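Membrane-bound lytic murein transglycosylase A (Burkholderia pseudomallei, PDB 6QK4) probably cleaves the beta-1,4-glycosidic bond between N-acetylmuramic acid and N-acetylglucosamine in peptidoglycan, with formation of a 1,6-anhydro bond in the N-acetylmuramic acid residue. Local coordinates at residues 35-40 / 82-87. Sequence-based numbering, arbitrary orientation.
Sequences GWQDDS and FFETYF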
# COMPACT_ATOMS: atom_id res chain seq x y z
N GLY A 35 -9.37 11.99 18.31
CA GLY A 35 -8.78 12.14 17.02
C GLY A 35 -9.78 12.47 15.96
O GLY A 35 -9.38 12.98 14.92
N TRP A 36 -11.08 12.32 16.23
CA TRP A 36 -12.07 12.56 15.16
C TRP A 36 -11.90 13.96 14.57
O TRP A 36 -11.96 14.15 13.36
CB TRP A 36 -13.48 12.34 15.71
CG TRP A 36 -14.63 12.68 14.83
CD1 TRP A 36 -15.67 13.56 15.10
CD2 TRP A 36 -14.92 12.08 13.57
NE1 TRP A 36 -16.58 13.51 14.07
CE2 TRP A 36 -16.11 12.65 13.10
CE3 TRP A 36 -14.23 11.17 12.76
CZ2 TRP A 36 -16.68 12.31 11.85
CZ3 TRP A 36 -14.85 10.78 11.51
CH2 TRP A 36 -16.04 11.36 11.07
N GLN A 37 -11.74 14.98 15.42
CA GLN A 37 -11.61 16.34 14.88
C GLN A 37 -10.27 16.61 14.23
O GLN A 37 -10.14 17.61 13.50
CB GLN A 37 -11.84 17.36 16.00
CG GLN A 37 -13.17 17.13 16.65
CD GLN A 37 -14.35 17.55 15.79
OE1 GLN A 37 -14.20 18.14 14.73
NE2 GLN A 37 -15.55 17.27 16.28
N ASP A 38 -9.25 15.75 14.47
CA ASP A 38 -7.93 15.91 13.88
C ASP A 38 -7.89 15.50 12.39
O ASP A 38 -7.01 15.96 11.63
CB ASP A 38 -6.95 15.10 14.69
CG ASP A 38 -6.76 15.65 16.08
OD1 ASP A 38 -6.52 16.89 16.19
OD2 ASP A 38 -6.76 14.80 17.03
N ASP A 39 -8.84 14.70 11.96
CA ASP A 39 -8.89 14.32 10.55
C ASP A 39 -9.62 15.40 9.75
O ASP A 39 -10.77 15.76 10.07
CB ASP A 39 -9.61 12.97 10.44
CG ASP A 39 -9.59 12.42 8.97
OD1 ASP A 39 -8.96 13.05 8.09
OD2 ASP A 39 -10.19 11.36 8.75
N SER A 40 -8.93 15.95 8.74
CA SER A 40 -9.55 16.92 7.85
C SER A 40 -10.74 16.34 7.13
O SER A 40 -11.64 17.10 6.71
CB SER A 40 -8.55 17.38 6.80
OG SER A 40 -8.21 16.28 5.91
N PHE A 82 -22.50 14.24 8.02
CA PHE A 82 -23.01 12.99 7.51
C PHE A 82 -22.54 11.80 8.34
O PHE A 82 -23.31 10.90 8.64
CB PHE A 82 -22.57 12.83 6.04
CG PHE A 82 -22.72 11.45 5.51
CD1 PHE A 82 -23.92 11.05 5.02
CD2 PHE A 82 -21.63 10.57 5.46
CE1 PHE A 82 -24.14 9.79 4.50
CE2 PHE A 82 -21.83 9.28 4.94
CZ PHE A 82 -23.09 8.89 4.43
N PHE A 83 -21.22 11.68 8.57
CA PHE A 83 -20.75 10.49 9.28
C PHE A 83 -21.33 10.45 10.71
O PHE A 83 -21.69 9.39 11.20
CB PHE A 83 -19.20 10.48 9.30
CG PHE A 83 -18.61 10.13 7.98
CD1 PHE A 83 -18.78 8.84 7.49
CD2 PHE A 83 -17.88 11.04 7.24
CE1 PHE A 83 -18.20 8.45 6.25
CE2 PHE A 83 -17.29 10.65 6.01
CZ PHE A 83 -17.47 9.37 5.53
N GLU A 84 -21.46 11.63 11.34
CA GLU A 84 -21.95 11.70 12.72
C GLU A 84 -23.42 11.35 12.79
O GLU A 84 -23.89 10.80 13.78
CB GLU A 84 -21.68 13.10 13.31
CG GLU A 84 -20.18 13.37 13.60
CD GLU A 84 -19.98 14.71 14.18
OE1 GLU A 84 -21.02 15.40 14.40
OE2 GLU A 84 -18.84 15.15 14.40
N THR A 85 -24.16 11.60 11.70
CA THR A 85 -25.60 11.41 11.61
C THR A 85 -25.97 10.00 11.18
O THR A 85 -26.97 9.45 11.67
CB THR A 85 -26.18 12.43 10.59
OG1 THR A 85 -26.00 13.76 11.07
CG2 THR A 85 -27.67 12.19 10.30
N TYR A 86 -25.22 9.39 10.24
CA TYR A 86 -25.64 8.12 9.67
C TYR A 86 -24.95 6.91 10.28
O TYR A 86 -25.37 5.78 10.00
CB TYR A 86 -25.43 8.13 8.15
CG TYR A 86 -26.53 8.92 7.48
CD1 TYR A 86 -26.43 10.31 7.31
CD2 TYR A 86 -27.66 8.27 6.98
CE1 TYR A 86 -27.49 11.05 6.67
CE2 TYR A 86 -28.69 9.00 6.36
CZ TYR A 86 -28.58 10.38 6.22
OH TYR A 86 -29.58 11.13 5.60
N PHE A 87 -23.91 7.12 11.12
CA PHE A 87 -23.15 5.99 11.63
C PHE A 87 -22.93 6.16 13.11
O PHE A 87 -22.88 7.28 13.63
CB PHE A 87 -21.71 5.88 10.94
CG PHE A 87 -21.78 5.55 9.48
CD1 PHE A 87 -21.97 6.55 8.54
CD2 PHE A 87 -21.66 4.23 9.07
CE1 PHE A 87 -22.12 6.24 7.14
CE2 PHE A 87 -21.80 3.86 7.70
CZ PHE A 87 -22.01 4.92 6.71
O HOH W 1 -18.33 17.75 15.16
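W36 and E84 face each other with their CA atoms 10.2 Å apart, one on a loop turn in which D38 N bonds G35 O, the other near the C-terminal end of helix 76-86, so side chains alone bridge the gap. Both reach in: W36, with CG anti to the backbone N (chi1 173°), points its indole at the helix, and E84 is extended beyond CG. E84 OE2 accepts a hydrogen bond from W36 NE1 at 2.8 Å. The bond is nearly straight, 164° at the hydrogen, and OE2 lies at the indole edge, in the ring plane, offering the lone pair turned away from OE1. The carboxylate itself is rotated 44° out of that plane. A water donates to E84 OE2 at 2.8 Å and accepts from Q37 NE2 at 3.0 Å, so one carboxylate oxygen serves both neighbouring loop residues, W36 directly and Q37 through the water. On the six-membered side of the indole, W36 CH2 rests 3.7 Å from F83 CB; the F83 ring leads away from the loop to pack on L48, L302 and F304. R80, a turn earlier on the helix, forms a cation-pi contact with the W36 ring and hydrogen-bonds to W36 O and D39 O, while W30 also meets the indole. Gripped by R80 and E84, the buried tryptophan ties the loop after strand 25-27 to helix 76-86, which F83 packs against strand 298-307 of the 3D domain, a family of the double-psi beta-barrel clan.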